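PDB 4D9I: diaminopropionate ammonia-lyase from Escherichia coli, which uses pyridoxal 5'-phosphate to catalyse the alpha,beta-elimination of both L- and D-2,3-diaminopropionate, giving pyruvate and ammonia. Local coordinates for residues V3-I8 and H351-R356; L319-L324 and S336-A341; D189-G194 and N295-E300; N13-G18 and I301-A306. All coordinates share one frame; numbering follows the deposited sequence.

Contact 1 (V3-I8 and H351-R356)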
loop_
_atom_site.group_PDB
_atom_site.type_symbol
_atom_site.label_atom_id
_atom_site.label_comp_id
_atom_site.label_asym_id
_atom_site.label_seq_id
_atom_site.Cartn_x
_atom_site.Cartn_y
_atom_site.Cartn_z
ATOM N N VAL B 3 -11.997 -6.493 13.872
ATOM C CA VAL B 3 -11.439 -6.654 15.197
ATOM C C VAL B 3 -10.595 -7.940 15.191
ATOM O O VAL B 3 -11.060 -8.998 14.760
ATOM C CB VAL B 3 -12.544 -6.675 16.280
ATOM C CG1 VAL B 3 -11.950 -6.966 17.652
ATOM C CG2 VAL B 3 -13.280 -5.334 16.307
ATOM N N PHE B 4 -9.339 -7.828 15.611
ATOM C CA PHE B 4 -8.458 -8.996 15.684
ATOM C C PHE B 4 -7.479 -8.870 16.848
ATOM O O PHE B 4 -7.169 -7.758 17.276
ATOM C CB PHE B 4 -7.712 -9.206 14.356
ATOM C CG PHE B 4 -6.888 -8.013 13.900
ATOM C CD1 PHE B 4 -5.549 -7.880 14.284
ATOM C CD2 PHE B 4 -7.426 -7.059 13.044
ATOM C CE1 PHE B 4 -4.776 -6.805 13.846
ATOM C CE2 PHE B 4 -6.658 -5.984 12.594
ATOM C CZ PHE B 4 -5.330 -5.854 13.004
ATOM N N SER B 5 -6.995 -10.015 17.342
ATOM C CA SER B 5 -6.114 -10.042 18.496
ATOM C C SER B 5 -4.738 -10.573 18.130
ATOM O O SER B 5 -4.541 -11.775 17.996
ATOM C CB SER B 5 -6.718 -10.880 19.624
ATOM O OG SER B 5 -7.944 -10.329 20.066
ATOM N N LEU B 6 -3.789 -9.665 17.968
ATOM C CA LEU B 6 -2.393 -10.046 17.777
ATOM C C LEU B 6 -1.714 -9.966 19.121
ATOM O O LEU B 6 -1.977 -9.048 19.912
ATOM C CB LEU B 6 -1.691 -9.160 16.747
ATOM C CG LEU B 6 -2.291 -9.225 15.326
ATOM C CD1 LEU B 6 -1.507 -8.325 14.388
ATOM C CD2 LEU B 6 -2.310 -10.652 14.783
ATOM N N LYS B 7 -0.855 -10.943 19.380
ATOM C CA LYS B 7 -0.149 -11.014 20.641
ATOM C C LYS B 7 0.660 -9.728 20.843
ATOM O O LYS B 7 1.570 -9.437 20.072
ATOM C CB LYS B 7 0.748 -12.252 20.662
ATOM C CG LYS B 7 1.590 -12.385 21.915
ATOM C CD LYS B 7 2.781 -13.295 21.661
ATOM C CE LYS B 7 3.624 -13.406 22.914
ATOM N NZ LYS B 7 4.546 -14.584 22.907
ATOM N N ILE B 8 0.276 -8.930 21.842
ATOM C CA ILE B 8 1.088 -7.780 22.270
ATOM C C ILE B 8 1.241 -7.809 23.786
ATOM O O ILE B 8 0.379 -7.294 24.512
ATOM C CB ILE B 8 0.459 -6.411 21.929
ATOM C CG1 ILE B 8 0.068 -6.292 20.460
ATOM C CG2 ILE B 8 1.426 -5.283 22.293
ATOM C CD1 ILE B 8 -1.051 -5.286 20.262
ATOM N N HIS B 351 -4.836 -0.573 17.865
ATOM C CA HIS B 351 -6.032 0.073 17.357
ATOM C C HIS B 351 -7.141 -0.913 17.067
ATOM O O HIS B 351 -8.276 -0.686 17.431
ATOM C CB HIS B 351 -5.725 0.892 16.114
ATOM C CG HIS B 351 -6.960 1.436 15.453
ATOM N ND1 HIS B 351 -7.710 2.402 16.015
ATOM C CD2 HIS B 351 -7.581 1.097 14.256
ATOM C CE1 HIS B 351 -8.780 2.657 15.224
ATOM N NE2 HIS B 351 -8.693 1.870 14.142
ATOM N N TYR B 352 -6.805 -2.031 16.428
ATOM C CA TYR B 352 -7.824 -2.992 16.020
ATOM C C TYR B 352 -8.163 -4.073 17.053
ATOM O O TYR B 352 -9.111 -4.836 16.865
ATOM C CB TYR B 352 -7.418 -3.628 14.693
ATOM C CG TYR B 352 -7.493 -2.679 13.513
ATOM C CD1 TYR B 352 -8.738 -2.280 13.003
ATOM C CD2 TYR B 352 -6.334 -2.190 12.892
ATOM C CE1 TYR B 352 -8.833 -1.432 11.913
ATOM C CE2 TYR B 352 -6.419 -1.323 11.785
ATOM C CZ TYR B 352 -7.677 -0.957 11.306
ATOM O OH TYR B 352 -7.814 -0.112 10.223
ATOM N N HIS B 353 -7.372 -4.134 18.129
ATOM C CA HIS B 353 -7.546 -5.100 19.220
ATOM C C HIS B 353 -8.854 -4.887 19.962
ATOM O O HIS B 353 -9.239 -3.744 20.212
ATOM C CB HIS B 353 -6.362 -4.960 20.185
ATOM C CG HIS B 353 -6.109 -6.175 21.046
ATOM N ND1 HIS B 353 -6.925 -6.529 22.064
ATOM C CD2 HIS B 353 -5.066 -7.104 21.037
ATOM C CE1 HIS B 353 -6.435 -7.630 22.668
ATOM N NE2 HIS B 353 -5.305 -7.987 22.032
ATOM N N PRO B 354 -9.546 -5.987 20.357
ATOM C CA PRO B 354 -10.740 -5.817 21.193
ATOM C C PRO B 354 -10.454 -5.099 22.525
ATOM O O PRO B 354 -11.343 -4.432 23.055
ATOM C CB PRO B 354 -11.243 -7.250 21.440
ATOM C CG PRO B 354 -10.229 -8.175 20.877
ATOM C CD PRO B 354 -9.288 -7.395 20.005
ATOM N N GLN B 355 -9.231 -5.194 23.038
ATOM C CA GLN B 355 -8.903 -4.540 24.301
ATOM C C GLN B 355 -8.198 -3.219 24.055
ATOM O O GLN B 355 -7.390 -2.776 24.869
ATOM C CB GLN B 355 -8.085 -5.465 25.215
ATOM C CG GLN B 355 -8.913 -6.628 25.775
ATOM C CD GLN B 355 -8.066 -7.672 26.494
ATOM O OE1 GLN B 355 -8.288 -7.966 27.668
ATOM N NE2 GLN B 355 -7.091 -8.236 25.790
ATOM N N ARG B 356 -8.536 -2.589 22.935
ATOM C CA ARG B 356 -7.928 -1.326 22.524
ATOM C C ARG B 356 -7.849 -0.320 23.679
ATOM O O ARG B 356 -6.786 0.264 23.912
ATOM C CB ARG B 356 -8.700 -0.747 21.342
ATOM C CG ARG B 356 -8.253 0.619 20.858
ATOM C CD ARG B 356 -9.398 1.271 20.071
ATOM N NE ARG B 356 -8.890 2.293 19.151
ATOM C CZ ARG B 356 -9.024 3.604 19.327
ATOM N NH1 ARG B 356 -9.666 4.076 20.388
ATOM N NH2 ARG B 356 -8.544 4.443 18.414
HETATM O O HOH W 1 -3.324 -10.252 22.502
#
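Phe-4 CG stands between its own backbone N and carbonyl carbon (chi1 57°), while Tyr-352 CG is anti to its carbonyl carbon (chi1 -70°), and from there the near-parallel rings, planes 24° and centroids 5.4 Å apart, hardly overlap at the start of this fold type II chain. Segment 3-8, leading into strand 8-12, outermost of its sheet within this chain, here meets the end of helix 338-352 and the type I turn His-353 to Arg-356. The close approach is Phe-4 CE2 to Tyr-352 CB, 3.2 Å. Phe-4 N donates to Tyr-352 O at 3.3 Å, from well above the carbonyl plane. The imidazole of His-353 works through both nitrogens in its plane: ND1 accepts from Gln-355 N at 2.8 Å, and NE2 lies 3.0 Å from a water that donates to Leu-6 O. An alanine in place of His-353 would probably leave Gln-355 N without its acceptor and this water without a mate on the turn. Glu-391 and Trp-390 of the second subunit pack on Phe-4 and Tyr-352. Val-3 CG1 sits 3.6 Å from Pro-354 CD, and Ser-5 OG reaches the same CD at 3.2 Å.

Contact 2 (L319-L324 and S336-A341); sequences LGMRVL and SGESGA
Met-321 lies across the segment Ser-336 to Glu-338, Leu-324 points its CD1 at Ser-336, and Ala-341 sets its methyl against the backbone of helix 315-325. Met-321 CG is 3.3 Å from Ser-336 O; SD meets Glu-338 CA at 3.5 Å, and the bend at chi3 (73°) then turns CE toward Glu-338 N and Ser-336 O. Ser-336 O, covered by this thioether chain, has no polar partner in the model. Leu-324 CD1 presses on Ser-336 CB at 3.5 Å, tighter than a usual carbon contact, while the hydroxyl of Ser-336 is hydrogen-bonded to that of Ser-375. Ala-341 CB comes within 3.3 Å of Met-321 N and 3.5 Å of Gly-320 C. Such closeness rests on Gly-320, since a CB there would collide with Ala-341 O. No direct hydrogen bond spans the segments; instead one water donates to Met-321 O (2.8 Å) and accepts from Ser-336 N (2.9 Å). The pairing thus joins two successive helices, 315-325 and 338-352, near the weakly bonded start of the latter. Tyr-385 and Val-388 of helix 382-389 cover Met-321, Ser-375 closes strand 370-375 of the large mixed sheet, and Arg-322 NH1 bonds Trp-390 O of the second subunit.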
loop_
_atom_site.group_PDB
_atom_site.type_symbol
_atom_site.label_atom_id
_atom_site.label_comp_id
_atom_site.label_asym_id
_atom_site.label_seq_id
_atom_site.Cartn_x
_atom_site.Cartn_y
_atom_site.Cartn_z
ATOM N N LEU B 319 1.777 -6.196 9.472
ATOM C CA LEU B 319 0.713 -5.190 9.530
ATOM C C LEU B 319 1.290 -3.765 9.411
ATOM O O LEU B 319 0.818 -2.967 8.624
ATOM C CB LEU B 319 -0.061 -5.345 10.837
ATOM C CG LEU B 319 -1.144 -4.311 11.195
ATOM C CD1 LEU B 319 -2.248 -4.341 10.143
ATOM C CD2 LEU B 319 -1.717 -4.640 12.572
ATOM N N GLY B 320 2.337 -3.481 10.175
ATOM C CA GLY B 320 3.044 -2.207 10.053
ATOM C C GLY B 320 3.545 -1.889 8.645
ATOM O O GLY B 320 3.404 -0.770 8.178
ATOM N N MET B 321 4.182 -2.863 7.995
ATOM C CA MET B 321 4.681 -2.683 6.631
ATOM C C MET B 321 3.556 -2.209 5.691
ATOM O O MET B 321 3.749 -1.283 4.889
ATOM C CB MET B 321 5.240 -3.999 6.092
ATOM C CG MET B 321 6.504 -4.488 6.797
ATOM S SD MET B 321 6.952 -6.175 6.334
ATOM C CE MET B 321 7.568 -6.010 4.664
ATOM N N ARG B 322 2.407 -2.865 5.780
ATOM C CA ARG B 322 1.262 -2.538 4.917
ATOM C C ARG B 322 0.661 -1.169 5.215
ATOM O O ARG B 322 0.245 -0.442 4.285
ATOM C CB ARG B 322 0.178 -3.604 5.036
ATOM C CG ARG B 322 0.613 -4.963 4.491
ATOM C CD ARG B 322 -0.522 -5.965 4.542
ATOM N NE ARG B 322 0.040 -7.300 4.523
ATOM C CZ ARG B 322 0.057 -8.112 5.561
ATOM N NH1 ARG B 322 -0.498 -7.747 6.713
ATOM N NH2 ARG B 322 0.597 -9.290 5.419
ATOM N N VAL B 323 0.568 -0.849 6.499
ATOM C CA VAL B 323 -0.072 0.416 6.951
ATOM C C VAL B 323 0.801 1.601 6.500
ATOM O O VAL B 323 0.289 2.604 6.000
ATOM C CB VAL B 323 -0.246 0.450 8.492
ATOM C CG1 VAL B 323 -0.653 1.849 8.996
ATOM C CG2 VAL B 323 -1.247 -0.612 8.963
ATOM N N LEU B 324 2.125 1.463 6.667
ATOM C CA LEU B 324 3.074 2.473 6.189
ATOM C C LEU B 324 3.124 2.599 4.663
ATOM O O LEU B 324 3.248 3.711 4.147
ATOM C CB LEU B 324 4.500 2.192 6.725
ATOM C CG LEU B 324 4.691 2.431 8.213
ATOM C CD1 LEU B 324 6.033 1.859 8.721
ATOM C CD2 LEU B 324 4.600 3.904 8.529
ATOM N N SER B 336 8.767 0.485 4.241
ATOM C CA SER B 336 9.341 0.037 5.505
ATOM C C SER B 336 9.429 -1.490 5.518
ATOM O O SER B 336 8.414 -2.179 5.323
ATOM C CB SER B 336 8.460 0.511 6.670
ATOM O OG SER B 336 9.106 0.343 7.931
ATOM N N GLY B 337 10.631 -1.999 5.804
ATOM C CA GLY B 337 10.882 -3.441 5.847
ATOM C C GLY B 337 10.289 -4.062 7.094
ATOM O O GLY B 337 9.793 -3.359 7.962
ATOM N N GLU B 338 10.379 -5.379 7.209
ATOM C CA GLU B 338 9.766 -6.070 8.344
ATOM C C GLU B 338 10.183 -5.511 9.720
ATOM O O GLU B 338 9.321 -5.117 10.538
ATOM C CB GLU B 338 10.030 -7.571 8.261
ATOM C CG GLU B 338 9.109 -8.362 9.167
ATOM C CD GLU B 338 9.232 -9.851 8.951
ATOM O OE1 GLU B 338 10.140 -10.277 8.224
ATOM O OE2 GLU B 338 8.425 -10.605 9.517
ATOM N N SER B 339 11.492 -5.442 9.946
ATOM C CA SER B 339 12.025 -4.844 11.160
ATOM C C SER B 339 11.854 -3.329 11.259
ATOM O O SER B 339 11.795 -2.786 12.364
ATOM C CB SER B 339 13.506 -5.204 11.325
ATOM O OG SER B 339 13.614 -6.584 11.579
ATOM N N GLY B 340 11.829 -2.653 10.119
ATOM C CA GLY B 340 11.601 -1.218 10.099
ATOM C C GLY B 340 10.220 -0.813 10.592
ATOM O O GLY B 340 10.061 0.263 11.153
ATOM N N ALA B 341 9.234 -1.690 10.382
ATOM C CA ALA B 341 7.828 -1.327 10.524
ATOM C C ALA B 341 7.148 -1.741 11.833
ATOM O O ALA B 341 6.017 -1.337 12.087
ATOM C CB ALA B 341 7.029 -1.853 9.325
HETATM O O HOH W 2 5.965 0.099 3.770
#

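Contact 3 (D189-G194 and N295-E300); sequences DTAWEG and NPLGWE
Asn-295 meets Thr-190 and Ala-191 along the length of its side chain while capping the start of helix 296-305. This N-cap links the two sheet regions of the fold type II enzyme: loop 189-194 follows strand 185-186 of the four-stranded parallel sheet, and the helix leads toward strand 308-312 of the larger mixed sheet. Traced outward, Asn-295 CB lies 3.2 Å from Thr-190 OG1, the two side chains running antiparallel alongside one another. With CG anti to the backbone N (chi1 173°), the carboxamide carbon is drawn along the loop and sits 3.8 Å from Thr-190 OG1 and equally far from Ala-191 N. OD1 then does two things: it touches Ala-191 CB at 3.5 Å and accepts from Leu-297 N at 2.9 Å. The capping bond is bent (133° at the hydrogen), and its donor stands 41° out of the carbonyl plane. The other branch, ND2, ends 3.7 Å from Asp-189 O and makes no hydrogen bond in the model; Ala-191 N, also buried here, likewise lacks a partner. Val-233, bonded through its backbone to Asn-295, places the cap beside the loop between strand 226-230 and helix 235-248. The side chain of Asp-189, about 7 Å from that of Asp-120 (the inferred proton acceptor for L-diaminopropionate), hydrogen-bonds through OD2 a bound Tris molecule, probably from the crystallisation liquor. Two contacts complete the join: the apolar pair Ala-191 CB and Leu-297 CD1, 3.8 Å apart, and Ala-191 O approaching Pro-296 CD at 3.3 Å.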
loop_
_atom_site.group_PDB
_atom_site.type_symbol
_atom_site.label_atom_id
_atom_site.label_comp_id
_atom_site.label_asym_id
_atom_site.label_seq_id
_atom_site.Cartn_x
_atom_site.Cartn_y
_atom_site.Cartn_z
ATOM N N ASP B 189 28.110 -4.824 15.867
ATOM C CA ASP B 189 27.250 -3.836 16.510
ATOM C C ASP B 189 26.711 -4.286 17.862
ATOM O O ASP B 189 25.699 -3.805 18.331
ATOM C CB ASP B 189 26.114 -3.417 15.566
ATOM C CG ASP B 189 25.253 -4.602 15.087
ATOM O OD1 ASP B 189 25.742 -5.763 15.025
ATOM O OD2 ASP B 189 24.088 -4.334 14.712
ATOM N N THR B 190 27.393 -5.217 18.500
ATOM C CA THR B 190 27.073 -5.562 19.861
ATOM C C THR B 190 28.379 -5.625 20.651
ATOM O O THR B 190 29.455 -5.633 20.062
ATOM C CB THR B 190 26.295 -6.881 19.943
ATOM O OG1 THR B 190 25.638 -6.963 21.219
ATOM C CG2 THR B 190 27.219 -8.087 19.722
ATOM N N ALA B 191 28.266 -5.659 21.976
ATOM C CA ALA B 191 29.422 -5.693 22.856
ATOM C C ALA B 191 29.485 -7.023 23.596
ATOM O O ALA B 191 28.483 -7.712 23.718
ATOM C CB ALA B 191 29.360 -4.540 23.842
ATOM N N TRP B 192 30.686 -7.379 24.049
ATOM C CA TRP B 192 30.893 -8.438 25.031
ATOM C C TRP B 192 32.139 -8.099 25.809
ATOM O O TRP B 192 32.735 -7.037 25.589
ATOM C CB TRP B 192 30.996 -9.805 24.359
ATOM C CG TRP B 192 32.018 -9.898 23.243
ATOM C CD1 TRP B 192 33.353 -10.292 23.344
ATOM C CD2 TRP B 192 31.813 -9.606 21.804
ATOM N NE1 TRP B 192 33.966 -10.258 22.114
ATOM C CE2 TRP B 192 33.101 -9.860 21.149
ATOM C CE3 TRP B 192 30.728 -9.175 21.027
ATOM C CZ2 TRP B 192 33.281 -9.679 19.785
ATOM C CZ3 TRP B 192 30.919 -8.996 19.651
ATOM C CH2 TRP B 192 32.168 -9.244 19.044
ATOM N N GLU B 193 32.551 -8.975 26.726
ATOM C CA GLU B 193 33.744 -8.707 27.526
ATOM C C GLU B 193 34.965 -8.668 26.636
ATOM O O GLU B 193 35.234 -9.612 25.881
ATOM C CB GLU B 193 33.922 -9.741 28.637
ATOM C CG GLU B 193 33.049 -9.473 29.849
ATOM C CD GLU B 193 33.461 -10.270 31.070
ATOM O OE1 GLU B 193 34.653 -10.631 31.212
ATOM O OE2 GLU B 193 32.575 -10.526 31.908
ATOM N N GLY B 194 35.699 -7.565 26.717
ATOM C CA GLY B 194 36.885 -7.381 25.895
ATOM C C GLY B 194 36.603 -6.648 24.593
ATOM O O GLY B 194 37.537 -6.305 23.856
ATOM N N ASN B 295 22.936 -6.574 23.990
ATOM C CA ASN B 295 24.139 -5.750 24.014
ATOM C C ASN B 295 24.228 -5.100 25.406
ATOM O O ASN B 295 23.354 -4.317 25.764
ATOM C CB ASN B 295 24.020 -4.700 22.895
ATOM C CG ASN B 295 25.126 -3.651 22.905
ATOM O OD1 ASN B 295 25.951 -3.580 23.805
ATOM N ND2 ASN B 295 25.127 -2.809 21.868
ATOM N N PRO B 296 25.269 -5.430 26.194
ATOM C CA PRO B 296 25.381 -4.859 27.553
ATOM C C PRO B 296 25.388 -3.326 27.584
ATOM O O PRO B 296 24.877 -2.729 28.538
ATOM C CB PRO B 296 26.724 -5.401 28.078
ATOM C CG PRO B 296 27.079 -6.537 27.190
ATOM C CD PRO B 296 26.389 -6.336 25.870
ATOM N N LEU B 297 25.974 -2.698 26.561
ATOM C CA LEU B 297 25.993 -1.236 26.479
ATOM C C LEU B 297 24.574 -0.679 26.329
ATOM O O LEU B 297 24.211 0.306 26.981
ATOM C CB LEU B 297 26.892 -0.750 25.343
ATOM C CG LEU B 297 28.390 -1.052 25.435
ATOM C CD1 LEU B 297 29.052 -0.794 24.090
ATOM C CD2 LEU B 297 29.083 -0.254 26.530
ATOM N N GLY B 298 23.775 -1.340 25.492
ATOM C CA GLY B 298 22.402 -0.955 25.283
ATOM C C GLY B 298 21.505 -1.313 26.454
ATOM O O GLY B 298 20.651 -0.523 26.843
ATOM N N TRP B 299 21.723 -2.498 27.022
ATOM C CA TRP B 299 20.872 -3.023 28.079
ATOM C C TRP B 299 20.888 -2.123 29.284
ATOM O O TRP B 299 19.865 -1.929 29.939
ATOM C CB TRP B 299 21.331 -4.425 28.480
ATOM C CG TRP B 299 20.688 -4.893 29.756
ATOM C CD1 TRP B 299 21.318 -5.282 30.935
ATOM C CD2 TRP B 299 19.246 -4.995 30.034
ATOM N NE1 TRP B 299 20.391 -5.627 31.893
ATOM C CE2 TRP B 299 19.129 -5.473 31.419
ATOM C CE3 TRP B 299 18.073 -4.749 29.291
ATOM C CZ2 TRP B 299 17.899 -5.695 32.020
ATOM C CZ3 TRP B 299 16.830 -4.978 29.917
ATOM C CH2 TRP B 299 16.751 -5.437 31.252
ATOM N N GLU B 300 22.057 -1.563 29.568
ATOM C CA GLU B 300 22.238 -0.633 30.676
ATOM C C GLU B 300 21.284 0.558 30.551
ATOM O O GLU B 300 20.583 0.899 31.510
ATOM C CB GLU B 300 23.706 -0.175 30.744
ATOM C CG GLU B 300 24.017 0.798 31.872
ATOM C CD GLU B 300 24.034 0.161 33.261
ATOM O OE1 GLU B 300 24.323 -1.056 33.387
ATOM O OE2 GLU B 300 23.777 0.894 34.248
#

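Contact 4 (N13-G18 and I301-A306)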
loop_
_atom_site.group_PDB
_atom_site.type_symbol
_atom_site.label_atom_id
_atom_site.label_comp_id
_atom_site.label_asym_id
_atom_site.label_seq_id
_atom_site.Cartn_x
_atom_site.Cartn_y
_atom_site.Cartn_z
ATOM N N ASN B 13 8.702 -1.624 32.957
ATOM C CA ASN B 13 10.096 -1.801 33.403
ATOM C C ASN B 13 10.217 -1.560 34.903
ATOM O O ASN B 13 10.300 -0.420 35.351
ATOM C CB ASN B 13 11.052 -0.895 32.604
ATOM C CG ASN B 13 12.519 -1.003 33.056
ATOM O OD1 ASN B 13 13.341 -0.147 32.697
ATOM N ND2 ASN B 13 12.858 -2.053 33.802
ATOM N N LYS B 14 10.231 -2.646 35.672
ATOM C CA LYS B 14 10.315 -2.563 37.135
ATOM C C LYS B 14 11.716 -2.130 37.597
ATOM O O LYS B 14 11.957 -1.905 38.774
ATOM C CB LYS B 14 9.916 -3.900 37.756
ATOM N N PHE B 15 12.626 -1.977 36.641
ATOM C CA PHE B 15 14.011 -1.682 36.936
ATOM C C PHE B 15 14.386 -0.239 36.637
ATOM O O PHE B 15 15.498 0.192 36.931
ATOM C CB PHE B 15 14.909 -2.749 36.278
ATOM C CG PHE B 15 14.703 -4.109 36.896
ATOM C CD1 PHE B 15 13.737 -4.983 36.394
ATOM C CD2 PHE B 15 15.380 -4.464 38.058
ATOM C CE1 PHE B 15 13.496 -6.207 37.012
ATOM C CE2 PHE B 15 15.148 -5.691 38.680
ATOM C CZ PHE B 15 14.202 -6.560 38.149
ATOM N N PHE B 16 13.416 0.512 36.114
ATOM C CA PHE B 16 13.578 1.926 35.779
ATOM C C PHE B 16 14.138 2.714 36.961
ATOM O O PHE B 16 13.623 2.612 38.067
ATOM C CB PHE B 16 12.224 2.509 35.336
ATOM C CG PHE B 16 12.253 3.985 35.045
ATOM C CD1 PHE B 16 12.161 4.920 36.079
ATOM C CD2 PHE B 16 12.346 4.441 33.737
ATOM C CE1 PHE B 16 12.192 6.276 35.808
ATOM C CE2 PHE B 16 12.371 5.798 33.462
ATOM C CZ PHE B 16 12.300 6.713 34.497
ATOM N N ASN B 17 15.199 3.481 36.722
ATOM C CA ASN B 17 15.726 4.395 37.738
ATOM C C ASN B 17 16.033 5.796 37.212
ATOM O O ASN B 17 16.389 6.692 37.984
ATOM C CB ASN B 17 16.922 3.790 38.498
ATOM C CG ASN B 17 18.139 3.546 37.616
ATOM O OD1 ASN B 17 18.144 3.836 36.424
ATOM N ND2 ASN B 17 19.184 3.000 38.213
ATOM N N GLY B 18 15.880 5.968 35.900
ATOM C CA GLY B 18 16.094 7.254 35.250
ATOM C C GLY B 18 17.527 7.764 35.277
ATOM O O GLY B 18 17.751 8.962 35.107
ATOM N N ILE B 301 21.258 1.173 29.369
ATOM C CA ILE B 301 20.386 2.316 29.078
ATOM C C ILE B 301 18.908 1.934 29.205
ATOM O O ILE B 301 18.112 2.659 29.818
ATOM C CB ILE B 301 20.638 2.870 27.643
ATOM C CG1 ILE B 301 22.112 3.281 27.419
ATOM C CG2 ILE B 301 19.637 3.964 27.266
ATOM C CD1 ILE B 301 22.769 4.049 28.543
ATOM N N LEU B 302 18.546 0.799 28.612
ATOM C CA LEU B 302 17.150 0.368 28.563
ATOM C C LEU B 302 16.622 -0.012 29.951
ATOM O O LEU B 302 15.523 0.391 30.332
ATOM C CB LEU B 302 16.975 -0.794 27.587
ATOM C CG LEU B 302 17.471 -0.553 26.158
ATOM C CD1 LEU B 302 17.222 -1.773 25.277
ATOM C CD2 LEU B 302 16.807 0.683 25.552
ATOM N N ARG B 303 17.407 -0.792 30.692
ATOM C CA ARG B 303 17.054 -1.180 32.050
ATOM C C ARG B 303 16.826 0.068 32.912
ATOM O O ARG B 303 15.872 0.130 33.691
ATOM C CB ARG B 303 18.177 -2.045 32.645
ATOM C CG ARG B 303 17.904 -2.614 34.023
ATOM C CD ARG B 303 19.232 -2.862 34.741
ATOM N NE ARG B 303 19.111 -2.479 36.143
ATOM C CZ ARG B 303 18.828 -3.312 37.137
ATOM N NH1 ARG B 303 18.670 -4.604 36.906
ATOM N NH2 ARG B 303 18.723 -2.848 38.369
ATOM N N ASN B 304 17.710 1.055 32.762
ATOM C CA ASN B 304 17.604 2.323 33.478
ATOM C C ASN B 304 16.445 3.214 33.066
ATOM O O ASN B 304 15.769 3.784 33.919
ATOM C CB ASN B 304 18.896 3.117 33.344
ATOM C CG ASN B 304 20.021 2.537 34.170
ATOM O OD1 ASN B 304 19.871 1.503 34.818
ATOM N ND2 ASN B 304 21.165 3.202 34.141
ATOM N N CYS B 305 16.213 3.318 31.763
ATOM C CA CYS B 305 15.435 4.421 31.219
ATOM C C CYS B 305 14.191 4.050 30.400
ATOM O O CYS B 305 13.329 4.909 30.167
ATOM C CB CYS B 305 16.349 5.328 30.394
ATOM S SG CYS B 305 17.417 6.367 31.399
ATOM N N ALA B 306 14.096 2.801 29.942
ATOM C CA ALA B 306 12.919 2.364 29.171
ATOM C C ALA B 306 11.672 2.286 30.051
ATOM O O ALA B 306 11.734 1.831 31.185
ATOM C CB ALA B 306 13.175 1.021 28.513
HETATM O O HOH W 3 18.135 -0.113 36.197
#
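Asn-304 O, in the last turn of helix 296-305, takes two backbone donors of the facing loop: Asn-17 N at 2.9 Å, in the carbonyl plane and on a lone pair, and Gly-18 N at 3.0 Å, 36° above that plane. The same oxygen lies over one face of the Phe-16 ring, whose CG is anti to its backbone N (chi1 176°) and whose edge meets Cys-305 O at 3.5 Å from CE2. Gly-18 has a positive phi, which favours glycine. Next to this core, the guanidinium of Arg-303 lays one face on Phe-15, with Phe-15 CB over the centre of the guanidinium and CD2 3.5 Å from NH1; the ring itself is tilted, its plane 48° from that of the guanidinium. A water ties the layers together, donating to Phe-15 O (2.8 Å) and Asn-304 OD1 (2.7 Å) and accepting weakly from Arg-303 NE. An alanine in place of Arg-303 would probably uncover this side of Phe-15 and take from the water the weak N-H donor of NE. Farther out, Asn-17 OD1 accepts from Glu-19 N, closing an Asx turn, and Arg-303 NH1 bonds weakly to Gly-273 O. Pro-250 packs on both Phe-16 and Cys-305. Backbone bonding between Asn-13 and Thr-307 carries the contact on toward strand 308-312. The whole is a helix C-terminus held by backbone donors of a loop, beside the large mixed sheet where, within this chain, strands 8-12 and 308-312 run antiparallel.

How the contacts relate
Contacts 1 and 2 share helix 338-352, with centres 17 Å apart, and meet where Phe-4 CZ lies 3.8 Å from Leu-319 CD2; both also touch the second subunit. Contacts 3 and 4 divide helix 296-305 between its capped start and its end, their centres 16 Å apart. Strand 8-12 connects the N-terminal segments of contacts 1 and 4, although these contacts come no nearer than about 13 Å between closest atoms. Contacts 2 and 3 lie on opposite sides of the chain's centre, and both come near the inferred active-site residue Asp-120: the side chains of Glu-338 and Asp-189 are about 10 Å and 7 Å from its own. Contacts 1 and 4 lie away from it.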